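Local structure of long form salivary protein D7L1 (Aedes aegypti, 3DXL) at residues A[13-18]-A[55-60]; A[31-34]-A[40-43]; A[81-86]-A[127-132]; A[198-201]-A[205-208]; A[250-253]-A[259-262]. The protein binds and sequesters host biogenic amines and leukotrienes during mosquito blood feeding, lipids in its N-terminal pocket and amines in its C-terminal pocket. All coordinates share one frame; numbering follows the deposited sequence. Where two conformers were deposited one is given.

Interaction 1: residues A[13-18]-A[55-60]; sequences FTRCME and LVRTGL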
# COMPACT_ATOMS: atom_id res chain seq x y z
N PHE A 13 7.10 2.69 -0.51
CA PHE A 13 8.20 3.34 0.19
C PHE A 13 7.88 3.49 1.68
O PHE A 13 8.71 3.19 2.54
CB PHE A 13 8.53 4.71 -0.42
CG PHE A 13 8.91 4.69 -1.89
CD1 PHE A 13 9.67 3.66 -2.43
CD2 PHE A 13 8.49 5.71 -2.73
CE1 PHE A 13 10.02 3.66 -3.78
CE2 PHE A 13 8.82 5.71 -4.09
CZ PHE A 13 9.58 4.69 -4.60
N THR A 14 6.68 3.97 1.98
CA THR A 14 6.32 4.21 3.38
C THR A 14 6.19 2.92 4.18
O THR A 14 6.61 2.89 5.34
CB THR A 14 5.07 5.11 3.53
OG1 THR A 14 3.96 4.51 2.86
CG2 THR A 14 5.35 6.50 2.97
N ARG A 15 5.62 1.87 3.59
CA ARG A 15 5.55 0.57 4.26
C ARG A 15 6.95 0.04 4.56
O ARG A 15 7.23 -0.43 5.67
CB ARG A 15 4.74 -0.45 3.45
CG ARG A 15 4.79 -1.89 3.96
CD ARG A 15 4.27 -2.06 5.40
NE ARG A 15 2.88 -1.62 5.56
CZ ARG A 15 1.82 -2.37 5.28
NH1 ARG A 15 1.96 -3.62 4.85
NH2 ARG A 15 0.61 -1.87 5.46
N CYS A 16 7.84 0.11 3.58
CA CYS A 16 9.18 -0.39 3.77
C CYS A 16 9.95 0.42 4.82
O CYS A 16 10.72 -0.15 5.60
CB CYS A 16 9.91 -0.43 2.44
SG CYS A 16 9.28 -1.73 1.35
N MET A 17 9.71 1.73 4.88
CA MET A 17 10.32 2.53 5.93
C MET A 17 9.74 2.19 7.30
O MET A 17 10.48 2.04 8.27
CB MET A 17 10.20 4.03 5.65
CG MET A 17 11.12 4.47 4.53
SD MET A 17 11.25 6.25 4.38
CE MET A 17 9.68 6.59 3.60
N GLU A 18 8.41 2.03 7.37
CA GLU A 18 7.76 1.67 8.63
C GLU A 18 8.35 0.38 9.20
O GLU A 18 8.60 0.27 10.40
CB GLU A 18 6.25 1.56 8.45
CG GLU A 18 5.50 1.41 9.77
CD GLU A 18 3.99 1.45 9.62
OE1 GLU A 18 3.48 2.28 8.84
OE2 GLU A 18 3.31 0.67 10.30
N LEU A 55 12.82 -3.20 -3.27
CA LEU A 55 13.11 -3.97 -4.48
C LEU A 55 12.17 -5.17 -4.65
O LEU A 55 11.77 -5.50 -5.77
CB LEU A 55 14.57 -4.43 -4.46
CG LEU A 55 15.59 -3.29 -4.59
CD1 LEU A 55 16.98 -3.75 -4.18
CD2 LEU A 55 15.61 -2.69 -6.00
N VAL A 56 11.82 -5.81 -3.55
CA VAL A 56 10.89 -6.94 -3.59
C VAL A 56 9.47 -6.49 -3.92
O VAL A 56 8.82 -7.08 -4.78
CB VAL A 56 10.95 -7.76 -2.29
CG1 VAL A 56 9.83 -8.79 -2.23
CG2 VAL A 56 12.31 -8.44 -2.17
N ARG A 57 9.00 -5.44 -3.27
CA ARG A 57 7.63 -4.98 -3.53
C ARG A 57 7.45 -4.43 -4.95
O ARG A 57 6.38 -4.54 -5.54
CB ARG A 57 7.17 -3.95 -2.48
CG ARG A 57 6.80 -4.58 -1.14
CD ARG A 57 6.08 -3.58 -0.26
NE ARG A 57 5.47 -4.22 0.91
CZ ARG A 57 4.20 -4.61 1.00
NH1 ARG A 57 3.34 -4.39 0.01
NH2 ARG A 57 3.78 -5.19 2.11
N THR A 58 8.52 -3.88 -5.53
CA THR A 58 8.43 -3.36 -6.89
C THR A 58 8.63 -4.45 -7.92
O THR A 58 8.22 -4.30 -9.07
CB THR A 58 9.44 -2.25 -7.18
OG1 THR A 58 10.76 -2.72 -6.91
CG2 THR A 58 9.13 -1.02 -6.34
N GLY A 59 9.23 -5.56 -7.50
CA GLY A 59 9.51 -6.67 -8.42
C GLY A 59 10.86 -6.58 -9.10
O GLY A 59 11.17 -7.39 -9.97
N LEU A 60 11.69 -5.61 -8.69
CA LEU A 60 13.04 -5.49 -9.22
C LEU A 60 13.94 -6.61 -8.73
O LEU A 60 14.88 -7.00 -9.43
CB LEU A 60 13.66 -4.14 -8.86
CG LEU A 60 13.20 -2.95 -9.69
CD1 LEU A 60 13.53 -1.67 -8.98
CD2 LEU A 60 13.84 -2.98 -11.08
O HOH W 1 3.91 -5.91 4.89
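Arg15 and Cys16 of helix 6-20 meet Arg57 near the end of helix 45-58, in the N-terminal odorant-binding-protein (PBP/GOBP) domain, whose helices are tied by disulfides. Along helix 6-20, Phe13 comes first: its ring packs on Val54 of the other helix and meets Trp37, which binds leukotriene E4.

Arg15 carries the main contact. With CG anti to the backbone N (chi1 171°) and bends at chi2 and chi3, the chain lays CG over one face of the Arg57 guanidinium, 3.9 Å from Arg57 NE, while the two guanidinium planes stand almost perpendicular, 86° apart. Arg15 NH1 and Arg57 NH2 come within 3.6 Å, a pairing of like charges; the salt bridge from Arg15 NH2 to Glu210, in the C-terminal half of the chain, probably offsets some of that cost.

Cys16 follows, with SG 4.0 Å from Arg57 CD, alongside the extended Arg57 chain. The same sulfur forms the disulfide to Cys53, so the covalent link between the helices lies one turn before Arg57. Helix 45-58 ends at Thr58, and Gly59 after it has a positive phi (90°), where a side chain would be jammed against the preceding carbonyl.

A single water bridges the two arginines by accepting from both: it is 3.0 Å from Arg15 NH1 and 2.9 Å from Arg57 NH2, the latter bond weak although the water lies at the edge of the Arg57 guanidinium and in its plane.

Interaction 2: residues A[31-34]-A[40-43]; sequences LAKW and EPVD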
# COMPACT_ATOMS: atom_id res chain seq x y z
N LEU A 31 15.41 8.37 8.23
CA LEU A 31 14.20 8.75 7.53
C LEU A 31 14.47 9.91 6.55
O LEU A 31 14.01 9.87 5.41
CB LEU A 31 13.10 9.13 8.53
CG LEU A 31 11.81 9.70 7.96
CD1 LEU A 31 11.11 8.75 7.00
CD2 LEU A 31 10.88 10.10 9.10
N ALA A 32 15.20 10.91 7.01
CA ALA A 32 15.50 12.09 6.19
C ALA A 32 16.24 11.74 4.90
O ALA A 32 16.00 12.36 3.86
CB ALA A 32 16.29 13.11 7.00
N LYS A 33 17.14 10.76 4.98
CA LYS A 33 17.90 10.31 3.82
C LYS A 33 17.07 9.41 2.92
O LYS A 33 16.96 9.64 1.71
CB LYS A 33 19.16 9.58 4.26
CG LYS A 33 20.23 10.50 4.83
CD LYS A 33 21.49 9.75 5.26
CE LYS A 33 21.37 9.19 6.67
NZ LYS A 33 22.70 8.81 7.24
N TRP A 34 16.47 8.37 3.50
CA TRP A 34 15.72 7.41 2.69
C TRP A 34 14.58 8.07 1.90
O TRP A 34 14.34 7.72 0.75
CB TRP A 34 15.15 6.28 3.55
CG TRP A 34 16.16 5.46 4.32
CD1 TRP A 34 17.53 5.57 4.29
CD2 TRP A 34 15.86 4.41 5.25
NE1 TRP A 34 18.09 4.64 5.14
CE2 TRP A 34 17.09 3.92 5.74
CE3 TRP A 34 14.67 3.83 5.70
CZ2 TRP A 34 17.15 2.88 6.68
CZ3 TRP A 34 14.73 2.80 6.62
CH2 TRP A 34 15.97 2.33 7.10
N GLU A 40 21.31 5.34 2.70
CA GLU A 40 22.45 5.43 3.59
C GLU A 40 21.96 5.33 5.03
O GLU A 40 20.81 5.71 5.31
CB GLU A 40 23.19 6.76 3.39
CG GLU A 40 23.91 6.87 2.05
CD GLU A 40 24.48 8.25 1.78
OE1 GLU A 40 24.42 9.12 2.67
OE2 GLU A 40 24.99 8.46 0.66
N PRO A 41 22.82 4.86 5.94
CA PRO A 41 24.18 4.34 5.70
C PRO A 41 24.18 2.95 5.07
O PRO A 41 23.38 2.09 5.45
CB PRO A 41 24.80 4.28 7.11
CG PRO A 41 23.85 5.00 8.01
CD PRO A 41 22.50 4.87 7.38
N VAL A 42 25.09 2.73 4.12
CA VAL A 42 25.10 1.47 3.38
C VAL A 42 25.50 0.27 4.24
O VAL A 42 25.19 -0.87 3.89
CB VAL A 42 25.97 1.54 2.08
CG1 VAL A 42 25.44 2.62 1.14
CG2 VAL A 42 27.46 1.74 2.40
N ASP A 43 26.17 0.54 5.36
CA ASP A 43 26.64 -0.51 6.27
C ASP A 43 25.62 -0.92 7.32
O ASP A 43 25.85 -1.85 8.09
CB ASP A 43 27.93 -0.06 6.97
CG ASP A 43 29.09 0.16 6.02
OD1 ASP A 43 29.09 -0.44 4.92
OD2 ASP A 43 30.02 0.91 6.39
O HOH W 2 24.79 9.01 5.37
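The last turn of helix 27-34 packs against the loop that leads into helix 45-58, with Lys33 and Trp34 meeting Glu40 and Pro41 in the N-terminal odorant-binding-protein domain. The indole N-H of Trp34 supplies the direct bond: NE1 donates to Glu40 O at 2.9 Å. The bond is bent, 137° at the hydrogen, and its two partners are turned differently. Glu40 O lies at the indole edge, close to the ring plane, whereas NE1 stands 42° above the plane of the carbonyl. That carbonyl belongs to the cis peptide joining Glu40 to Pro41.

Lys33 reaches over the same piece of loop. Its chain, bent at chi3 (-85°), crosses Glu40 at about a right angle, bringing CD to 3.9 Å from Glu40 CB and NZ to 3.9 Å from Pro41 CD. The ammonium and carboxylate are not in direct contact; one water joins them, accepting from Lys33 NZ at 2.8 Å and donating to Glu40 OE1 at 2.7 Å.

Inward, the indole stacks on Phe50 and touches Ala46 and Thr47 of helix 45-58, with Met17 of helix 6-20 also against it, while Val42 leans on Phe110 of helix 106-119.

Interaction 3: residues A[81-86]-A[127-132]; sequences PSLGEK and LFHGNK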
# COMPACT_ATOMS: atom_id res chain seq x y z
N PRO A 81 5.30 7.19 -20.21
CA PRO A 81 6.30 7.70 -21.17
C PRO A 81 6.89 9.05 -20.80
O PRO A 81 8.03 9.34 -21.16
CB PRO A 81 5.51 7.82 -22.49
CG PRO A 81 4.08 7.61 -22.15
CD PRO A 81 4.01 6.88 -20.85
N SER A 82 6.13 9.88 -20.09
CA SER A 82 6.60 11.20 -19.69
C SER A 82 7.67 11.18 -18.59
O SER A 82 8.32 12.20 -18.33
CB SER A 82 5.42 12.08 -19.25
OG SER A 82 4.87 11.62 -18.03
N LEU A 83 7.86 10.03 -17.95
CA LEU A 83 8.76 9.93 -16.80
C LEU A 83 10.12 9.31 -17.12
O LEU A 83 10.90 9.01 -16.22
CB LEU A 83 8.09 9.16 -15.66
CG LEU A 83 6.80 9.76 -15.08
CD1 LEU A 83 6.30 8.89 -13.95
CD2 LEU A 83 6.98 11.19 -14.59
N GLY A 84 10.39 9.15 -18.41
CA GLY A 84 11.68 8.62 -18.83
C GLY A 84 12.06 9.02 -20.23
O GLY A 84 11.22 9.36 -21.06
N GLU A 85 13.37 8.98 -20.47
CA GLU A 85 13.95 9.13 -21.79
C GLU A 85 14.39 7.72 -22.18
O GLU A 85 15.11 7.07 -21.43
CB GLU A 85 15.14 10.09 -21.70
CG GLU A 85 15.81 10.46 -23.01
CD GLU A 85 16.87 11.53 -22.82
OE1 GLU A 85 16.90 12.17 -21.75
OE2 GLU A 85 17.68 11.74 -23.75
N LYS A 86 13.96 7.26 -23.35
CA LYS A 86 14.15 5.87 -23.76
C LYS A 86 15.57 5.34 -23.55
O LYS A 86 15.75 4.27 -22.98
CB LYS A 86 13.70 5.65 -25.22
CG LYS A 86 13.89 4.23 -25.71
CD LYS A 86 13.38 4.05 -27.13
CE LYS A 86 13.92 2.75 -27.72
NZ LYS A 86 13.35 2.39 -29.04
N LEU A 127 11.11 7.56 -12.86
CA LEU A 127 10.22 6.52 -13.36
C LEU A 127 9.25 6.00 -12.32
O LEU A 127 8.11 5.65 -12.65
CB LEU A 127 11.05 5.36 -13.90
CG LEU A 127 10.41 4.36 -14.85
CD1 LEU A 127 9.76 5.07 -16.03
CD2 LEU A 127 11.49 3.42 -15.36
N PHE A 128 9.72 5.91 -11.08
CA PHE A 128 8.96 5.28 -10.01
C PHE A 128 8.39 6.30 -9.03
O PHE A 128 8.22 6.01 -7.84
CB PHE A 128 9.81 4.21 -9.33
CG PHE A 128 9.96 2.98 -10.15
CD1 PHE A 128 8.93 2.04 -10.22
CD2 PHE A 128 11.12 2.76 -10.90
CE1 PHE A 128 9.06 0.89 -10.99
CE2 PHE A 128 11.25 1.62 -11.68
CZ PHE A 128 10.22 0.68 -11.73
N HIS A 129 8.06 7.47 -9.56
CA HIS A 129 7.25 8.48 -8.84
C HIS A 129 7.94 9.02 -7.60
O HIS A 129 7.29 9.29 -6.58
CB HIS A 129 5.83 7.96 -8.52
CG HIS A 129 5.12 7.40 -9.70
ND1 HIS A 129 4.89 8.14 -10.85
CD2 HIS A 129 4.59 6.18 -9.93
CE1 HIS A 129 4.25 7.39 -11.73
NE2 HIS A 129 4.05 6.19 -11.19
N GLY A 130 9.26 9.18 -7.70
CA GLY A 130 10.06 9.80 -6.66
C GLY A 130 10.41 11.25 -6.95
O GLY A 130 10.90 11.95 -6.07
N ASN A 131 10.17 11.71 -8.18
CA ASN A 131 10.43 13.10 -8.55
C ASN A 131 9.26 13.96 -8.07
O ASN A 131 8.14 13.83 -8.57
CB ASN A 131 10.64 13.24 -10.06
CG ASN A 131 10.98 14.66 -10.49
OD1 ASN A 131 10.30 15.61 -10.13
ND2 ASN A 131 12.04 14.80 -11.28
N LYS A 132 9.52 14.83 -7.10
CA LYS A 132 8.46 15.62 -6.46
C LYS A 132 7.66 16.46 -7.45
O LYS A 132 6.43 16.48 -7.40
CB LYS A 132 9.04 16.50 -5.36
CG LYS A 132 9.57 15.71 -4.18
CD LYS A 132 10.19 16.61 -3.14
CE LYS A 132 10.86 15.80 -2.04
NZ LYS A 132 11.64 16.66 -1.12
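This is a buried apolar contact between two helix junctions in the N-terminal half, an odorant-binding-protein (PBP/GOBP) fold: Leu83, in the turn between helices 71-79 and 86-97, fits against Leu127 and His129, where the chain passes from helix 121-127 to helix 132-142. The backbones come close, 5.1 Å between Leu83 CA and Leu127 CA, yet no hydrogen bond joins the two segments.

Leu83 does most of the touching. With CG beside the backbone N (chi1 -61°) and CD1 extended beyond it (chi2 -179°), the CD1 methyl reaches the imidazole; it is 3.4 Å from His129 CE1 and 3.5 Å from His129 ND1, approaching obliquely to the ring. Closer to the backbone, Leu83 CB lies 4.1 Å from Leu127 CA and 4.4 Å from Leu127 CD1. The Leu127 side chain also packs on Ile73 and Phe77 of helix 71-79.

His129 has a positive phi (65°) just past the end of helix 121-127, and its ring is fixed from several sides. NE2 is hydrogen-bonded to Phe4 O near the chain start, and Tyr80 meets the ring edge-to-face. The next residue, Gly130, binds leukotriene E4, so this turn adjoins the lipid pocket. Asn131 then N-caps helix 132-142 through OD1. Over the centre of the His129 ring, 4.3 Å above its plane, sits Leu127 O, which is also bound by Gln76 NE2.

Interaction 4: residues A[198-201]-A[205-208]; sequences RYIT and QLDV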
# COMPACT_ATOMS: atom_id res chain seq x y z
N ARG A 198 -4.94 -3.17 0.98
CA ARG A 198 -4.11 -4.34 0.65
C ARG A 198 -4.55 -5.64 1.33
O ARG A 198 -3.79 -6.60 1.41
CB ARG A 198 -2.62 -4.03 0.89
CG ARG A 198 -1.92 -3.31 -0.27
CD ARG A 198 -2.35 -1.85 -0.45
NE ARG A 198 -1.59 -1.19 -1.50
CZ ARG A 198 -1.74 0.07 -1.88
NH1 ARG A 198 -2.64 0.86 -1.31
NH2 ARG A 198 -0.98 0.56 -2.86
N TYR A 199 -5.79 -5.68 1.80
CA TYR A 199 -6.37 -6.94 2.29
C TYR A 199 -6.62 -7.90 1.13
O TYR A 199 -6.61 -9.11 1.32
CB TYR A 199 -7.68 -6.72 3.04
CG TYR A 199 -7.57 -6.09 4.39
CD1 TYR A 199 -6.38 -5.53 4.86
CD2 TYR A 199 -8.70 -6.01 5.21
CE1 TYR A 199 -6.32 -4.94 6.10
CE2 TYR A 199 -8.65 -5.42 6.43
CZ TYR A 199 -7.47 -4.88 6.89
OH TYR A 199 -7.42 -4.27 8.11
N ILE A 200 -6.85 -7.33 -0.05
CA ILE A 200 -7.03 -8.07 -1.30
C ILE A 200 -5.99 -7.55 -2.28
O ILE A 200 -5.80 -6.34 -2.40
CB ILE A 200 -8.46 -7.87 -1.88
CG1 ILE A 200 -9.53 -8.34 -0.88
CG2 ILE A 200 -8.63 -8.55 -3.24
CD1 ILE A 200 -9.66 -9.85 -0.70
N THR A 201 -5.31 -8.47 -2.96
CA THR A 201 -4.27 -8.12 -3.94
C THR A 201 -4.87 -7.68 -5.28
O THR A 201 -6.07 -7.81 -5.52
CB THR A 201 -3.34 -9.33 -4.21
OG1 THR A 201 -4.08 -10.36 -4.87
CG2 THR A 201 -2.76 -9.87 -2.91
N GLN A 205 -6.79 -11.74 -4.66
CA GLN A 205 -6.49 -12.75 -3.64
C GLN A 205 -6.42 -12.16 -2.24
O GLN A 205 -5.93 -11.05 -2.03
CB GLN A 205 -5.18 -13.50 -3.96
CG GLN A 205 -5.11 -14.16 -5.36
CD GLN A 205 -6.17 -15.23 -5.61
OE1 GLN A 205 -6.71 -15.83 -4.68
NE2 GLN A 205 -6.45 -15.48 -6.88
N LEU A 206 -6.93 -12.92 -1.27
CA LEU A 206 -6.84 -12.54 0.13
C LEU A 206 -5.39 -12.50 0.59
O LEU A 206 -4.62 -13.42 0.32
CB LEU A 206 -7.61 -13.55 1.00
CG LEU A 206 -7.56 -13.33 2.51
CD1 LEU A 206 -8.31 -12.07 2.90
CD2 LEU A 206 -8.10 -14.55 3.23
N ASP A 207 -5.01 -11.42 1.29
CA ASP A 207 -3.71 -11.35 1.95
C ASP A 207 -3.91 -11.38 3.46
O ASP A 207 -4.09 -10.35 4.11
CB ASP A 207 -2.93 -10.10 1.52
CG ASP A 207 -1.51 -10.09 2.05
OD1 ASP A 207 -1.19 -10.86 2.99
OD2 ASP A 207 -0.70 -9.31 1.52
N VAL A 208 -3.87 -12.59 4.02
CA VAL A 208 -4.13 -12.80 5.44
C VAL A 208 -3.15 -12.01 6.31
O VAL A 208 -3.52 -11.48 7.35
CB VAL A 208 -4.09 -14.31 5.82
CG1 VAL A 208 -4.22 -14.51 7.33
CG2 VAL A 208 -5.17 -15.09 5.10
O HOH W 3 -1.32 -7.23 0.36
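Thr201 and Gln205 face each other through a pair of hydrogen bonds. Thr201 N donates to Gln205 O at 2.8 Å, in the carbonyl plane, and Gln205 N donates back to Thr201 OG1 at 3.0 Å, the hydroxyl serving where a backbone carbonyl often would. A chi1 of 68° sets Thr201 OG1 between its own backbone N and carbonyl carbon, facing that N-H. Two residues on, Asp207 N donates to Tyr199 O at 2.8 Å, nearly straight (171°) but from above the carbonyl plane.

These bonds flank Ile200 and Leu206, a non-hydrogen-bonded antiparallel pair with CA atoms 4.7 Å apart. Ile200 CA approaches Gln205 O at 3.3 Å as a CA-H...O contact, and Ile200 CD1 meets Leu206 CD1 at 4.4 Å. Both side chains pack on Tyr247 of helix 243-253.

Further out, Tyr199 OH is hydrogen-bonded to Asp214, while Arg198 is bonded to the Gly196 carbonyl, forms a salt bridge with Glu7 and makes a cation-pi contact with Phe11, reaching the N-terminal half. Asp207, at the N-cap of helix 208-217, takes a weak bond from Glu210 N through OD1. The whole is a hairpin-like connection with a single beta bridge, linking helices 184-196 and 208-217 of the C-terminal odorant-binding-protein domain.

Interaction 5: residues A[250-253]-A[259-262]; sequences CLVE and DFKE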
# COMPACT_ATOMS: atom_id res chain seq x y z
N CYS A 250 -17.97 -11.34 5.39
CA CYS A 250 -17.65 -12.47 6.25
C CYS A 250 -17.05 -11.99 7.57
O CYS A 250 -17.49 -12.41 8.64
CB CYS A 250 -16.71 -13.43 5.53
SG CYS A 250 -16.58 -15.06 6.27
N LEU A 251 -16.07 -11.10 7.50
CA LEU A 251 -15.43 -10.58 8.70
C LEU A 251 -16.41 -9.81 9.58
O LEU A 251 -16.44 -10.01 10.80
CB LEU A 251 -14.22 -9.71 8.34
CG LEU A 251 -12.99 -10.51 7.90
CD1 LEU A 251 -12.04 -9.63 7.09
CD2 LEU A 251 -12.29 -11.09 9.11
N VAL A 252 -17.21 -8.94 8.96
CA VAL A 252 -18.17 -8.10 9.67
C VAL A 252 -19.24 -8.92 10.41
O VAL A 252 -19.76 -8.50 11.44
CB VAL A 252 -18.81 -7.05 8.71
CG1 VAL A 252 -20.04 -6.37 9.34
CG2 VAL A 252 -17.78 -6.01 8.32
N GLU A 253 -19.55 -10.10 9.88
CA GLU A 253 -20.58 -10.97 10.44
C GLU A 253 -20.02 -12.10 11.30
O GLU A 253 -20.79 -12.89 11.86
CB GLU A 253 -21.44 -11.50 9.30
CG GLU A 253 -22.21 -10.37 8.59
CD GLU A 253 -22.94 -10.79 7.31
OE1 GLU A 253 -22.95 -11.99 6.96
OE2 GLU A 253 -23.50 -9.89 6.65
N ASP A 259 -13.25 -7.00 16.99
CA ASP A 259 -11.83 -6.78 16.75
C ASP A 259 -11.58 -6.30 15.33
O ASP A 259 -10.74 -5.42 15.12
CB ASP A 259 -11.04 -8.05 17.03
CG ASP A 259 -10.95 -8.38 18.50
OD1 ASP A 259 -11.39 -7.56 19.33
OD2 ASP A 259 -10.41 -9.45 18.82
N PHE A 260 -12.29 -6.88 14.36
CA PHE A 260 -12.17 -6.43 12.98
C PHE A 260 -12.53 -4.96 12.81
O PHE A 260 -11.79 -4.20 12.17
CB PHE A 260 -13.00 -7.28 12.00
CG PHE A 260 -13.08 -6.69 10.63
CD1 PHE A 260 -11.99 -6.78 9.76
CD2 PHE A 260 -14.20 -6.00 10.21
CE1 PHE A 260 -12.03 -6.21 8.50
CE2 PHE A 260 -14.25 -5.43 8.95
CZ PHE A 260 -13.17 -5.54 8.10
N LYS A 261 -13.68 -4.55 13.35
CA LYS A 261 -14.10 -3.16 13.23
C LYS A 261 -13.07 -2.23 13.88
O LYS A 261 -12.74 -1.19 13.33
CB LYS A 261 -15.49 -2.96 13.83
CG LYS A 261 -16.58 -3.67 13.05
CD LYS A 261 -17.92 -3.63 13.79
CE LYS A 261 -18.97 -4.39 13.02
NZ LYS A 261 -20.30 -4.33 13.69
N GLU A 262 -12.53 -2.64 15.02
CA GLU A 262 -11.50 -1.85 15.69
C GLU A 262 -10.24 -1.72 14.82
O GLU A 262 -9.69 -0.62 14.65
CB GLU A 262 -11.18 -2.44 17.06
CG GLU A 262 -10.31 -1.53 17.87
CD GLU A 262 -10.09 -1.96 19.32
OE1 GLU A 262 -10.74 -2.93 19.80
OE2 GLU A 262 -9.28 -1.30 19.98
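Leu251 O is held by Ser254 OG, a hydrogen bond near the end of helix 243-253, and the side chain of the same leucine meets Phe260 on the next helix. No polar bond crosses between segments 250-253 and 259-262; the contact is an apolar one, built around the phenyl ring.

Leu251 comes over a face of that ring. Its CB stands 3.9 Å from the centroid of Phe260, only 9° off the ring normal, a well-centred CH-pi contact. Beyond CB, with CG beside the backbone N (chi1 -76°), the CD1 branch reaches Phe260 CE1 at 3.7 Å; the two side chains cross at about a right angle.

Val252 adds a second contact. Its CG2 methyl lies 3.6 Å from Phe260 CE2, approaching obliquely, so Leu251 lies over the face and reaches the CD1-CE1 side, and Val252 meets CD2-CE2. Phe260 is put within range of both by its first torsion, CG anti to the backbone N (chi1 171°). The second valine methyl, CG1, is 4.3 Å from CE of the extended Lys261 chain.

Lys261 also brings the contact near the amine pocket: its side chain is about 5 Å, nearest atoms, from that of Asp265, a noradrenaline-binding residue one turn further along.

Around the pair, Phe260 meets the ring of Phe264 in its own helix and packs on Phe215 of helix 208-217. Leu251 rests on Leu225 and Leu229 of helix 223-234, which the Cys250-Cys232 disulfide ties to helix 243-253, so helices 208-217, 223-234, 243-253 and 257-271 meet here.

Overall arrangement
The five contacts follow the chain in two groups. Interactions 1, 2 and 3 belong to the N-terminal half, with its lipid pocket. Consecutive helices 6-20, 27-34 and 45-58 run through interactions 1 and 2, whose centres are 15 Å apart and which touch where Met17 packs on Leu31 and Trp34; interaction 3 meets interaction 1 where the Phe13 ring reaches the Phe128 carbonyl. Interactions 4 and 5, in the C-terminal half with the amine pocket, are also 15 Å apart and touch through Tyr199 and Phe260. Interactions 1 and 4 approach within about 5 Å, nearest atoms; the contacts spread to 40 Å between centres of 3 and 5. Lipids and amines bind independently in the different pockets.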